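Local coordinates for thiol transferase (Phanerochaete chrysosporium, PDB 4F0B), which binds oxidized glutathione and, as a Ure2p-type glutathione transferase, probably catalyses glutathione-dependent thiol transfer, at residues F101-V106 with S113-W118; D164-R169 with K204-R209. All coordinates share one frame; numbering follows the deposited sequence.

Contact 1 of 2, residues F101-V106 with S113-W118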
loop_
_atom_site.group_PDB
_atom_site.type_symbol
_atom_site.label_atom_id
_atom_site.label_comp_id
_atom_site.label_asym_id
_atom_site.label_seq_id
_atom_site.Cartn_x
_atom_site.Cartn_y
_atom_site.Cartn_z
ATOM N N PHE A 101 -11.718 6.282 15.483
ATOM C CA PHE A 101 -10.783 6.633 14.400
ATOM C C PHE A 101 -10.669 5.564 13.352
ATOM O O PHE A 101 -9.769 5.618 12.500
ATOM C CB PHE A 101 -9.372 6.857 14.998
ATOM C CG PHE A 101 -9.345 7.907 16.069
ATOM C CD1 PHE A 101 -9.561 9.235 15.743
ATOM C CD2 PHE A 101 -9.176 7.581 17.401
ATOM C CE1 PHE A 101 -9.574 10.228 16.702
ATOM C CE2 PHE A 101 -9.181 8.575 18.395
ATOM C CZ PHE A 101 -9.388 9.911 18.054
ATOM N N SER A 102 -11.562 4.584 13.380
ATOM C CA SER A 102 -11.387 3.412 12.531
ATOM C C SER A 102 -12.679 2.642 12.473
ATOM O O SER A 102 -13.534 2.795 13.350
ATOM C CB SER A 102 -10.298 2.498 13.117
ATOM O OG SER A 102 -10.694 1.994 14.409
ATOM N N ARG A 103 -12.850 1.805 11.459
ATOM C CA ARG A 103 -14.072 1.017 11.341
ATOM C C ARG A 103 -13.776 -0.446 11.690
ATOM O O ARG A 103 -12.680 -0.927 11.435
ATOM C CB ARG A 103 -14.631 1.123 9.914
ATOM C CG ARG A 103 -14.653 2.527 9.310
ATOM C CD ARG A 103 -15.170 3.562 10.265
ATOM N NE ARG A 103 -15.270 4.893 9.654
ATOM C CZ ARG A 103 -14.281 5.791 9.606
ATOM N NH1 ARG A 103 -13.096 5.528 10.139
ATOM N NH2 ARG A 103 -14.493 6.971 9.063
ATOM N N ASP A 104 -14.745 -1.142 12.295
ATOM C CA ASP A 104 -14.589 -2.526 12.714
ATOM C C ASP A 104 -14.887 -3.506 11.565
ATOM O O ASP A 104 -15.930 -3.414 10.930
ATOM C CB ASP A 104 -15.506 -2.819 13.888
ATOM C CG ASP A 104 -15.264 -4.182 14.421
ATOM O OD1 ASP A 104 -14.290 -4.321 15.186
ATOM O OD2 ASP A 104 -15.985 -5.102 14.004
ATOM N N PRO A 105 -13.985 -4.475 11.330
ATOM C CA PRO A 105 -14.181 -5.374 10.182
ATOM C C PRO A 105 -15.402 -6.276 10.296
ATOM O O PRO A 105 -15.961 -6.675 9.269
ATOM C CB PRO A 105 -12.894 -6.216 10.157
ATOM C CG PRO A 105 -12.259 -6.043 11.513
ATOM C CD PRO A 105 -12.681 -4.674 11.995
ATOM N N VAL A 106 -15.818 -6.596 11.520
ATOM C CA VAL A 106 -16.938 -7.499 11.714
ATOM C C VAL A 106 -18.247 -6.739 11.672
ATOM O O VAL A 106 -19.176 -7.141 10.981
ATOM C CB VAL A 106 -16.803 -8.244 13.049
ATOM C CG1 VAL A 106 -18.069 -9.017 13.390
ATOM C CG2 VAL A 106 -15.593 -9.168 12.985
ATOM N N SER A 113 -13.825 -2.095 4.550
ATOM C CA SER A 113 -13.254 -2.188 3.208
ATOM C C SER A 113 -12.924 -0.818 2.617
ATOM O O SER A 113 -11.852 -0.624 2.074
ATOM C CB SER A 113 -14.193 -2.944 2.290
ATOM O OG SER A 113 -13.629 -2.966 0.968
ATOM N N GLU A 114 -13.831 0.154 2.752
ATOM C CA GLU A 114 -13.525 1.472 2.230
ATOM C C GLU A 114 -12.290 2.074 2.877
ATOM O O GLU A 114 -11.471 2.722 2.200
ATOM C CB GLU A 114 -14.702 2.433 2.373
ATOM C CG GLU A 114 -15.927 2.070 1.545
ATOM C CD GLU A 114 -16.938 3.207 1.558
ATOM O OE1 GLU A 114 -18.018 3.008 2.153
ATOM O OE2 GLU A 114 -16.643 4.308 1.005
ATOM N N GLU A 115 -12.164 1.899 4.196
ATOM C CA GLU A 115 -10.978 2.361 4.877
ATOM C C GLU A 115 -9.714 1.694 4.307
ATOM O O GLU A 115 -8.728 2.390 4.041
ATOM C CB GLU A 115 -11.162 2.106 6.373
ATOM C CG GLU A 115 -9.971 2.488 7.206
ATOM C CD GLU A 115 -10.111 1.928 8.569
ATOM O OE1 GLU A 115 -9.639 0.786 8.792
ATOM O OE2 GLU A 115 -10.777 2.570 9.397
ATOM N N LEU A 116 -9.731 0.374 4.119
ATOM C CA LEU A 116 -8.599 -0.317 3.483
ATOM C C LEU A 116 -8.328 0.222 2.081
ATOM O O LEU A 116 -7.183 0.438 1.698
ATOM C CB LEU A 116 -8.841 -1.823 3.372
ATOM C CG LEU A 116 -8.865 -2.613 4.679
ATOM C CD1 LEU A 116 -9.132 -4.072 4.359
ATOM C CD2 LEU A 116 -7.517 -2.467 5.409
ATOM N N GLN A 117 -9.380 0.461 1.307
ATOM C CA GLN A 117 -9.163 0.948 -0.057
ATOM C C GLN A 117 -8.437 2.285 -0.045
ATOM O O GLN A 117 -7.483 2.483 -0.830
ATOM C CB GLN A 117 -10.511 1.080 -0.774
ATOM C CG GLN A 117 -11.225 -0.259 -0.982
ATOM C CD GLN A 117 -12.582 -0.047 -1.575
ATOM O OE1 GLN A 117 -12.733 0.616 -2.595
ATOM N NE2 GLN A 117 -13.620 -0.608 -0.920
ATOM N N TRP A 118 -8.862 3.222 0.811
ATOM C CA TRP A 118 -8.183 4.526 0.854
ATOM C C TRP A 118 -6.787 4.465 1.462
ATOM O O TRP A 118 -5.894 5.180 1.001
ATOM C CB TRP A 118 -9.094 5.612 1.464
ATOM C CG TRP A 118 -10.205 5.959 0.514
ATOM C CD1 TRP A 118 -11.462 5.449 0.515
ATOM C CD2 TRP A 118 -10.124 6.840 -0.628
ATOM N NE1 TRP A 118 -12.195 5.982 -0.544
ATOM C CE2 TRP A 118 -11.378 6.817 -1.263
ATOM C CE3 TRP A 118 -9.125 7.642 -1.151
ATOM C CZ2 TRP A 118 -11.651 7.579 -2.413
ATOM C CZ3 TRP A 118 -9.392 8.391 -2.293
ATOM C CH2 TRP A 118 -10.647 8.353 -2.896
HETATM O O HOH W 1 -9.907 -0.246 11.103
#

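Contact 2 of 2, residues D164-R169 with K204-R209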
loop_
_atom_site.group_PDB
_atom_site.type_symbol
_atom_site.label_atom_id
_atom_site.label_comp_id
_atom_site.label_asym_id
_atom_site.label_seq_id
_atom_site.Cartn_x
_atom_site.Cartn_y
_atom_site.Cartn_z
ATOM N N ASP A 164 -11.313 15.711 -5.208
ATOM C CA ASP A 164 -12.667 15.388 -5.649
ATOM C C ASP A 164 -13.400 14.523 -4.612
ATOM O O ASP A 164 -14.598 14.735 -4.356
ATOM C CB ASP A 164 -12.628 14.674 -7.014
ATOM C CG ASP A 164 -12.316 15.599 -8.160
ATOM O OD1 ASP A 164 -12.458 16.823 -8.024
ATOM O OD2 ASP A 164 -11.978 15.063 -9.249
ATOM N N ARG A 165 -12.685 13.598 -3.984
ATOM C CA ARG A 165 -13.275 12.809 -2.902
ATOM C C ARG A 165 -13.705 13.709 -1.756
ATOM O O ARG A 165 -14.766 13.486 -1.148
ATOM C CB ARG A 165 -12.286 11.762 -2.389
ATOM C CG ARG A 165 -12.762 10.966 -1.161
ATOM C CD ARG A 165 -14.004 10.158 -1.409
ATOM N NE ARG A 165 -14.516 9.606 -0.153
ATOM C CZ ARG A 165 -15.535 8.765 -0.081
ATOM N NH1 ARG A 165 -16.097 8.297 -1.174
ATOM N NH2 ARG A 165 -15.961 8.349 1.121
ATOM N N LEU A 166 -12.913 14.715 -1.427
ATOM C CA LEU A 166 -13.234 15.565 -0.306
ATOM C C LEU A 166 -14.328 16.598 -0.620
ATOM O O LEU A 166 -14.838 17.237 0.309
ATOM C CB LEU A 166 -11.961 16.238 0.230
ATOM C CG LEU A 166 -11.037 15.285 1.002
ATOM C CD1 LEU A 166 -9.692 15.983 1.182
ATOM C CD2 LEU A 166 -11.631 14.958 2.375
ATOM N N LYS A 167 -14.686 16.815 -1.891
ATOM C CA LYS A 167 -15.802 17.693 -2.188
ATOM C C LYS A 167 -17.054 17.242 -1.413
ATOM O O LYS A 167 -17.432 16.068 -1.444
ATOM C CB LYS A 167 -16.064 17.763 -3.704
ATOM C CG LYS A 167 -15.043 18.590 -4.424
ATOM C CD LYS A 167 -15.378 18.766 -5.905
ATOM C CE LYS A 167 -14.349 19.740 -6.497
ATOM N NZ LYS A 167 -14.690 20.208 -7.888
ATOM N N GLY A 168 -17.662 18.188 -0.699
ATOM C CA GLY A 168 -18.874 17.920 0.073
ATOM C C GLY A 168 -18.561 17.277 1.408
ATOM O O GLY A 168 -19.511 16.929 2.116
ATOM N N ARG A 169 -17.285 17.112 1.755
ATOM C CA ARG A 169 -16.909 16.396 2.978
ATOM C C ARG A 169 -15.928 17.215 3.813
ATOM O O ARG A 169 -15.303 18.160 3.299
ATOM C CB ARG A 169 -16.235 15.040 2.620
ATOM C CG ARG A 169 -17.094 14.148 1.745
ATOM C CD ARG A 169 -16.463 12.773 1.647
ATOM N NE ARG A 169 -17.285 11.852 0.896
ATOM C CZ ARG A 169 -18.183 11.034 1.404
ATOM N NH1 ARG A 169 -18.404 10.967 2.733
ATOM N NH2 ARG A 169 -18.850 10.242 0.565
ATOM N N LYS A 204 -6.620 21.411 0.793
ATOM C CA LYS A 204 -6.022 22.454 1.612
ATOM C C LYS A 204 -6.787 22.647 2.928
ATOM O O LYS A 204 -6.172 22.694 4.017
ATOM C CB LYS A 204 -5.970 23.772 0.833
ATOM C CG LYS A 204 -5.150 24.865 1.527
ATOM C CD LYS A 204 -5.300 26.207 0.801
ATOM C CE LYS A 204 -4.387 27.274 1.430
ATOM N NZ LYS A 204 -4.570 28.650 0.862
ATOM N N ALA A 205 -8.114 22.742 2.838
ATOM C CA ALA A 205 -8.928 22.964 4.050
ATOM C C ALA A 205 -8.871 21.753 4.986
ATOM O O ALA A 205 -8.973 21.884 6.216
ATOM C CB ALA A 205 -10.390 23.290 3.673
ATOM N N TRP A 206 -8.734 20.577 4.401
ATOM C CA TRP A 206 -8.617 19.331 5.167
ATOM C C TRP A 206 -7.274 19.253 5.912
ATOM O O TRP A 206 -7.241 18.935 7.112
ATOM C CB TRP A 206 -8.889 18.164 4.214
ATOM C CG TRP A 206 -8.501 16.785 4.649
ATOM C CD1 TRP A 206 -9.270 15.863 5.317
ATOM C CD2 TRP A 206 -7.299 16.124 4.299
ATOM N NE1 TRP A 206 -8.588 14.673 5.422
ATOM C CE2 TRP A 206 -7.364 14.811 4.825
ATOM C CE3 TRP A 206 -6.163 16.516 3.599
ATOM C CZ2 TRP A 206 -6.299 13.887 4.694
ATOM C CZ3 TRP A 206 -5.099 15.619 3.477
ATOM C CH2 TRP A 206 -5.177 14.313 4.008
ATOM N N VAL A 207 -6.179 19.631 5.252
ATOM C CA VAL A 207 -4.887 19.724 5.920
ATOM C C VAL A 207 -4.973 20.703 7.084
ATOM O O VAL A 207 -4.508 20.409 8.179
ATOM C CB VAL A 207 -3.764 20.170 4.935
ATOM C CG1 VAL A 207 -2.483 20.564 5.713
ATOM C CG2 VAL A 207 -3.466 19.041 3.908
ATOM N N GLU A 208 -5.585 21.865 6.857
ATOM C CA GLU A 208 -5.665 22.882 7.900
ATOM C C GLU A 208 -6.466 22.397 9.114
ATOM O O GLU A 208 -6.034 22.619 10.282
ATOM C CB GLU A 208 -6.249 24.145 7.308
ATOM C CG GLU A 208 -5.261 24.817 6.368
ATOM C CD GLU A 208 -5.829 25.997 5.590
ATOM O OE1 GLU A 208 -7.058 26.216 5.626
ATOM O OE2 GLU A 208 -5.023 26.692 4.923
ATOM N N ARG A 209 -7.594 21.721 8.885
ATOM C CA ARG A 209 -8.394 21.308 10.043
ATOM C C ARG A 209 -7.731 20.194 10.839
ATOM O O ARG A 209 -7.975 20.063 12.055
ATOM C CB ARG A 209 -9.859 20.987 9.684
ATOM C CG ARG A 209 -10.103 19.706 8.901
ATOM C CD ARG A 209 -11.629 19.443 8.654
ATOM N NE ARG A 209 -12.205 20.530 7.857
ATOM C CZ ARG A 209 -12.277 20.537 6.523
ATOM N NH1 ARG A 209 -12.764 21.614 5.903
ATOM N NH2 ARG A 209 -11.918 19.488 5.787
HETATM O O HOH W 2 -14.821 21.409 3.699
#

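Contact 1 of 2, residues F101-V106 with S113-W118
Arg103 gives its backbone N-H to the carboxylate of Glu115, with N 3.0 Å from OE2 and an N-H...O angle of 151°. The bond ties the loop that follows helix 84-95 to the first turns of helix 109-139, where the GST fold passes from its thioredoxin-like N-terminal domain to its helical C-terminal domain. A glutamate suits this place because its chain spans the gap: CG lies anti to the backbone N (chi1 178°) and the chain stays extended beyond it, carrying the carboxylate from a buried helix face to the loop backbone. OE2 receives the N-H on its syn side, somewhat out of the carboxylate plane. OE2 of Glu115 also lies 3.8 Å from NH1 of Arg103, a long and at most weak salt bridge, since both side chains have a second conformer. Guanidinium and carboxylate planes stand 81° apart, unlike the coplanar two-bond pairing of these groups. The guanidinium has stronger partners elsewhere, since NH2 donates to the carbonyl oxygens of Leu173 and Thr175. A water lies between Glu115 and the loop and donates to Arg103 O, 2.9 Å away; its approach to Glu115 OE1 is unusually short, making that bond doubtful.

Outside these bonds the contact is van der Waals packing. The Glu115 side chain also rests on Leu89, and farther along the helix Trp118 meets Phe82 of the second subunit edge-to-face. Ser102, whose OG turns to Asp96 OD2, places its CA 3.3 Å from Glu115 OE2.

Contact 2 of 2, residues D164-R169 with K204-R209
Leu166 O accepts the backbone N-H of Arg169 at 2.8 Å, closing a type II beta turn that brings both residues up to helix 201-211. Gly168 fits the turn's third position, where phi is positive. Across the contact, Leu166 lays CD1 over one face of the Trp206 indole, a CH-pi contact 4.0 Å from the centroid of the five-membered ring. CD2 lies over the same face, 3.9 Å from Trp206 CD1. The two side chains cross at about a right angle; the indole gets there with CG anti to the backbone N (chi1 165°), while its NE1 donates to Asp180 OD1. With an alanine here, the Leu166 methyls would probably border a gap and Asp180 would be left without its indole donor. Beside this apolar pair the approach is looser: a water makes weak bonds to Arg169 O and Arg209 NH1. Arginine suits the latter position because its long chain also lets NH2 donate to Glu170 O. Trp206 also packs on Ile183 and Ala187; from helix 201-211 it thus touches both the last turn and following loop of helix 145-166 and helix 178-187, within the helical C-terminal domain.

Contacts 1 and 2 follow one another along the chain, and their centres lie 19 Å apart. They nevertheless meet directly, because helix 109-139 and helix 145-166 pack together: Trp118 CZ2 of contact 1 comes within 3.6 Å of Arg165 CD in contact 2. Near the same place, Glu114 OE2 lies 4.1 Å from Arg165 NH2, a proximity of opposite charges rather than a close bond. The loop around Leu173 adds a second connection, touched by Glu115 of contact 1 and by Arg165 of contact 2. Contact 1 joins the two domains, whereas contact 2 lies inside the helical one. Segment 204-209 supplies no residue to the pocket for oxidized glutathione.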